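Long-range contacts in putative beta-glucosidase (Bifidobacterium adolescentis, PDB 5WAB), which hydrolyses beta-glucosidic bonds as a family 3 glycoside hydrolase, and probably also removes terminal arabinopyranosyl groups from ginsenosides: residues A[7-12]-A[278-282]; A[356-362]-A[474-480]. All blocks are in the same frame, centred on the assembly; numbering follows the deposited sequence.

Interaction 1: residues A[7-12]-A[278-282]; sequences PSVNDL and AQGMV
One glutamine amide holds the N-terminal loop twice, directly and through a water: Gln279 OE1 accepts a hydrogen bond from Val9 N at 2.8 Å, and Gln279 NE2 donates to a water, 3.2 Å away, that in turn gives a 2.7 Å bond to Pro7 O. Gln279 (chi1 t, chi2 p) leaves its helix sideways, and its amide end turns to the loop; NE2 also bonds Asp283 OD1 one turn on. Residues 7-12 begin extended after a cis peptide bond before Pro7, then wind into a 3-10 turn at 9-11, with Asp11 N to Ser8 O 3.1 Å. Ser8 OG (chi1 p) takes Asn10 N at 3.3 Å, an ST turn, while Asp11 OD2 receives Ser8 N at 3.0 Å. The nearest CA atoms are those of Val9 and Gln279, 5.4 Å apart. Beside this polar link, Val9 CG1 (chi1 m) lies 3.7 Å from Ala278 CB, Val282 CG2 (chi1 t) 4.3 Å from Leu12 CD1, and Val282 CG1 3.3 Å from Pro7 O. The N-terminal loop, just before helix 14-19, thus packs on helix 271-292 of the TIM-barrel-type family 3 N-terminal domain; Leu20 touches Leu12 and Val282, and Pro7 rests on Asn286 and Arg289.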
loop_
_atom_site.group_PDB
_atom_site.type_symbol
_atom_site.label_atom_id
_atom_site.label_comp_id
_atom_site.label_asym_id
_atom_site.label_seq_id
_atom_site.Cartn_x
_atom_site.Cartn_y
_atom_site.Cartn_z
ATOM N N PRO A 7 -28.811 22.261 -3.939
ATOM C CA PRO A 7 -29.729 21.250 -4.486
ATOM C C PRO A 7 -29.752 19.930 -3.707
ATOM O O PRO A 7 -28.800 19.622 -2.986
ATOM C CB PRO A 7 -29.166 21.020 -5.889
ATOM C CG PRO A 7 -27.678 21.184 -5.691
ATOM C CD PRO A 7 -27.512 22.260 -4.639
ATOM N N SER A 8 -30.849 19.179 -3.843
ATOM C CA SER A 8 -30.978 17.817 -3.330
ATOM C C SER A 8 -31.727 16.996 -4.371
ATOM O O SER A 8 -32.099 17.505 -5.431
ATOM C CB SER A 8 -31.703 17.776 -1.979
ATOM O OG SER A 8 -33.077 18.094 -2.120
ATOM N N VAL A 9 -31.979 15.719 -4.058
ATOM C CA VAL A 9 -32.746 14.891 -4.986
ATOM C C VAL A 9 -34.210 15.300 -5.042
ATOM O O VAL A 9 -34.904 14.956 -6.005
ATOM C CB VAL A 9 -32.655 13.391 -4.656
ATOM C CG1 VAL A 9 -31.381 12.801 -5.225
ATOM C CG2 VAL A 9 -32.775 13.159 -3.162
ATOM N N ASN A 10 -34.703 16.030 -4.039
ATOM C CA ASN A 10 -36.065 16.552 -4.101
ATOM C C ASN A 10 -36.241 17.559 -5.230
ATOM O O ASN A 10 -37.366 17.757 -5.706
ATOM C CB ASN A 10 -36.438 17.207 -2.771
ATOM C CG ASN A 10 -36.447 16.223 -1.625
ATOM O OD1 ASN A 10 -36.771 15.051 -1.802
ATOM N ND2 ASN A 10 -36.100 16.699 -0.432
ATOM N N ASP A 11 -35.153 18.163 -5.695
ATOM C CA ASP A 11 -35.202 19.158 -6.752
ATOM C C ASP A 11 -35.054 18.546 -8.138
ATOM O O ASP A 11 -35.115 19.276 -9.133
ATOM C CB ASP A 11 -34.108 20.211 -6.523
ATOM C CG ASP A 11 -34.249 20.925 -5.185
ATOM O OD1 ASP A 11 -35.332 21.480 -4.919
ATOM O OD2 ASP A 11 -33.280 20.932 -4.394
ATOM N N LEU A 12 -34.889 17.231 -8.230
ATOM C CA LEU A 12 -34.618 16.554 -9.488
ATOM C C LEU A 12 -35.820 15.743 -9.959
ATOM O O LEU A 12 -36.565 15.173 -9.154
ATOM C CB LEU A 12 -33.411 15.626 -9.343
ATOM C CG LEU A 12 -32.178 16.342 -8.795
ATOM C CD1 LEU A 12 -31.041 15.360 -8.577
ATOM C CD2 LEU A 12 -31.763 17.496 -9.703
ATOM N N ALA A 278 -28.660 8.524 -5.671
ATOM C CA ALA A 278 -28.500 9.792 -6.380
ATOM C C ALA A 278 -28.185 10.937 -5.426
ATOM O O ALA A 278 -27.408 11.836 -5.766
ATOM C CB ALA A 278 -29.762 10.104 -7.186
ATOM N N GLN A 279 -28.796 10.939 -4.239
ATOM C CA GLN A 279 -28.502 11.987 -3.268
ATOM C C GLN A 279 -27.041 11.952 -2.854
ATOM O O GLN A 279 -26.417 13.002 -2.661
ATOM C CB GLN A 279 -29.406 11.845 -2.042
ATOM C CG GLN A 279 -29.149 12.874 -0.946
ATOM C CD GLN A 279 -29.359 14.301 -1.416
ATOM O OE1 GLN A 279 -30.318 14.607 -2.127
ATOM N NE2 GLN A 279 -28.456 15.186 -1.019
ATOM N N GLY A 280 -26.475 10.754 -2.733
ATOM C CA GLY A 280 -25.059 10.652 -2.434
ATOM C C GLY A 280 -24.206 11.356 -3.469
ATOM O O GLY A 280 -23.218 12.012 -3.130
ATOM N N MET A 281 -24.599 11.257 -4.744
ATOM C CA MET A 281 -23.870 11.950 -5.800
ATOM C C MET A 281 -24.024 13.459 -5.677
ATOM O O MET A 281 -23.097 14.202 -6.027
ATOM C CB MET A 281 -24.345 11.472 -7.169
ATOM C CG MET A 281 -24.047 10.008 -7.441
ATOM S SD MET A 281 -22.359 9.525 -7.015
ATOM C CE MET A 281 -21.395 10.620 -8.065
ATOM N N VAL A 282 -25.185 13.924 -5.200
ATOM C CA VAL A 282 -25.358 15.343 -4.902
ATOM C C VAL A 282 -24.469 15.748 -3.734
ATOM O O VAL A 282 -23.818 16.799 -3.768
ATOM C CB VAL A 282 -26.838 15.661 -4.620
ATOM C CG1 VAL A 282 -27.008 17.128 -4.261
ATOM C CG2 VAL A 282 -27.699 15.312 -5.817
HETATM O O HOH W 1 -28.524 18.333 -0.638
#

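Interaction 2: residues A[356-362]-A[474-480]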
loop_
_atom_site.group_PDB
_atom_site.type_symbol
_atom_site.label_atom_id
_atom_site.label_comp_id
_atom_site.label_asym_id
_atom_site.label_seq_id
_atom_site.Cartn_x
_atom_site.Cartn_y
_atom_site.Cartn_z
ATOM N N PRO A 356 6.229 14.710 -15.106
ATOM C CA PRO A 356 6.664 15.427 -13.903
ATOM C C PRO A 356 6.908 16.903 -14.175
ATOM O O PRO A 356 7.246 17.311 -15.287
ATOM C CB PRO A 356 7.961 14.713 -13.508
ATOM C CG PRO A 356 8.456 14.073 -14.757
ATOM C CD PRO A 356 7.290 13.865 -15.685
ATOM N N THR A 357 6.706 17.712 -13.133
ATOM C CA THR A 357 7.065 19.122 -13.225
ATOM C C THR A 357 8.567 19.283 -13.417
ATOM O O THR A 357 9.018 20.116 -14.211
ATOM C CB THR A 357 6.604 19.873 -11.978
ATOM O OG1 THR A 357 7.190 19.275 -10.817
ATOM C CG2 THR A 357 5.092 19.811 -11.853
ATOM N N LYS A 358 9.355 18.499 -12.687
ATOM C CA LYS A 358 10.799 18.490 -12.846
ATOM C C LYS A 358 11.312 17.106 -12.479
ATOM O O LYS A 358 10.848 16.503 -11.507
ATOM C CB LYS A 358 11.464 19.567 -11.979
ATOM C CG LYS A 358 11.258 19.392 -10.481
ATOM C CD LYS A 358 11.692 20.631 -9.716
ATOM C CE LYS A 358 10.785 21.803 -10.030
ATOM N NZ LYS A 358 11.318 23.078 -9.482
ATOM N N MET A 359 12.254 16.597 -13.267
ATOM C CA MET A 359 12.891 15.332 -12.934
ATOM C C MET A 359 14.363 15.427 -13.299
ATOM O O MET A 359 14.703 15.796 -14.426
ATOM C CB MET A 359 12.218 14.168 -13.669
ATOM C CG MET A 359 12.653 12.798 -13.185
ATOM S SD MET A 359 14.023 12.098 -14.111
ATOM C CE MET A 359 13.334 12.050 -15.764
ATOM N N THR A 360 15.230 15.082 -12.349
ATOM C CA THR A 360 16.675 15.085 -12.552
ATOM C C THR A 360 17.222 13.712 -12.196
ATOM O O THR A 360 17.044 13.240 -11.068
ATOM C CB THR A 360 17.356 16.173 -11.713
ATOM O OG1 THR A 360 16.864 17.463 -12.098
ATOM C CG2 THR A 360 18.868 16.135 -11.905
ATOM N N SER A 361 17.895 13.082 -13.152
ATOM C CA SER A 361 18.417 11.745 -12.939
ATOM C C SER A 361 19.536 11.760 -11.899
ATOM O O SER A 361 20.000 12.811 -11.450
ATOM C CB SER A 361 18.926 11.162 -14.254
ATOM O OG SER A 361 20.075 11.861 -14.699
ATOM N N PHE A 362 19.977 10.561 -11.528
ATOM C CA PHE A 362 21.070 10.449 -10.570
ATOM C C PHE A 362 22.359 11.005 -11.155
ATOM O O PHE A 362 23.137 11.659 -10.448
ATOM C CB PHE A 362 21.250 8.991 -10.147
ATOM C CG PHE A 362 22.260 8.797 -9.052
ATOM C CD1 PHE A 362 21.969 9.172 -7.749
ATOM C CD2 PHE A 362 23.503 8.242 -9.325
ATOM C CE1 PHE A 362 22.892 8.994 -6.738
ATOM C CE2 PHE A 362 24.435 8.064 -8.315
ATOM C CZ PHE A 362 24.128 8.440 -7.019
ATOM N N GLN A 474 9.465 11.584 -9.090
ATOM C CA GLN A 474 10.232 12.538 -9.885
ATOM C C GLN A 474 11.466 13.066 -9.159
ATOM O O GLN A 474 12.359 13.617 -9.812
ATOM C CB GLN A 474 9.351 13.716 -10.307
ATOM C CG GLN A 474 9.027 14.690 -9.187
ATOM C CD GLN A 474 8.210 15.868 -9.672
ATOM O OE1 GLN A 474 7.335 15.717 -10.522
ATOM N NE2 GLN A 474 8.503 17.054 -9.150
ATOM N N ALA A 475 11.538 12.926 -7.836
ATOM C CA ALA A 475 12.642 13.468 -7.053
ATOM C C ALA A 475 13.631 12.397 -6.596
ATOM O O ALA A 475 14.365 12.615 -5.625
ATOM C CB ALA A 475 12.106 14.243 -5.851
ATOM N N GLY A 476 13.676 11.255 -7.284
ATOM C CA GLY A 476 14.567 10.182 -6.870
ATOM C C GLY A 476 16.035 10.553 -6.969
ATOM O O GLY A 476 16.845 10.147 -6.132
ATOM N N GLY A 477 16.401 11.317 -7.996
ATOM C CA GLY A 477 17.774 11.719 -8.200
ATOM C C GLY A 477 18.407 12.365 -6.984
ATOM O O GLY A 477 19.358 11.837 -6.395
ATOM N N PRO A 478 17.889 13.531 -6.582
ATOM C CA PRO A 478 18.429 14.186 -5.379
ATOM C C PRO A 478 18.339 13.325 -4.132
ATOM O O PRO A 478 19.250 13.358 -3.295
ATOM C CB PRO A 478 17.569 15.450 -5.259
ATOM C CG PRO A 478 17.093 15.715 -6.646
ATOM C CD PRO A 478 16.883 14.364 -7.260
ATOM N N ALA A 479 17.266 12.544 -3.989
ATOM C CA ALA A 479 17.108 11.720 -2.797
ATOM C C ALA A 479 18.190 10.651 -2.717
ATOM O O ALA A 479 18.713 10.366 -1.634
ATOM C CB ALA A 479 15.721 11.083 -2.788
ATOM N N LEU A 480 18.526 10.041 -3.855
ATOM C CA LEU A 480 19.580 9.032 -3.875
ATOM C C LEU A 480 20.925 9.635 -3.488
ATOM O O LEU A 480 21.702 9.020 -2.747
ATOM C CB LEU A 480 19.653 8.390 -5.261
ATOM C CG LEU A 480 18.515 7.431 -5.629
ATOM C CD1 LEU A 480 18.560 7.085 -7.115
ATOM C CD2 LEU A 480 18.559 6.174 -4.770
#
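Gln474 points its side chain into the curve of residues 356-359, where its amide lies beside Pro356, Thr357 and the carbonyl of Lys358. Its NE2 donates to Thr357 OG1 at 3.1 Å, and OE1 receives a weak bond from Thr357 N at 3.3 Å while lying 3.2 Å from Pro356 CB. The same amide is shared more widely: NE2 also bonds Asp305 OD1 and OE1 takes Cys70 N, so one side chain ties this loop to helix 301-313 and to a residue of the N-terminal domain. Lys358 lays its aliphatic part alongside, CG 3.9 Å from Gln474 NE2, and carries its ammonium away to a salt bridge with Asp302.

The backbones run close, CA to CA 4.9 Å at Met359 and Gln474 and 4.3 Å at Phe362 and Gly477. Gly477 CA makes a CH...O contact of 3.3 Å with Thr360 O. A CB on Gly477 would clash with that oxygen, so the bare CA is what permits the approach. Beyond it the Phe362 ring takes Gly477 O at its edge, CD1 to O 4.0 Å, and packs CD1 3.5 Å from Leu480 CB; Phe407 of strand 403-409 touches both side chains.

Two helix starts meet here: Ser361 is the N-cap of helix 362-368, its OG accepting from Asp364 N, and Ala475 stands at the N-cap position before helix 476-484. Both helices pack on strand 403-409 of a six-stranded, mainly parallel sheet, as in the alpha/beta sandwich of the family 3 C-terminal domain.

The two contacts lie in different domains, their centres about 45 Å apart and their nearest atoms about 28 Å apart, and share no helix or strand. Interaction 1 is mostly buried although it sits far from the centre of the chain; interaction 2 is nearer that centre but partly open, with Met359 exposed. In each, a glutamine reaches a backbone NH, yet in interaction 1 it projects from the helix itself and works with a bridging water, whereas in interaction 2 its firmer bond goes to a threonine hydroxyl and the one to the NH is weak. Aliphatic side chains back the first contact; the second adds close backbone approach at a glycine and an aromatic ring.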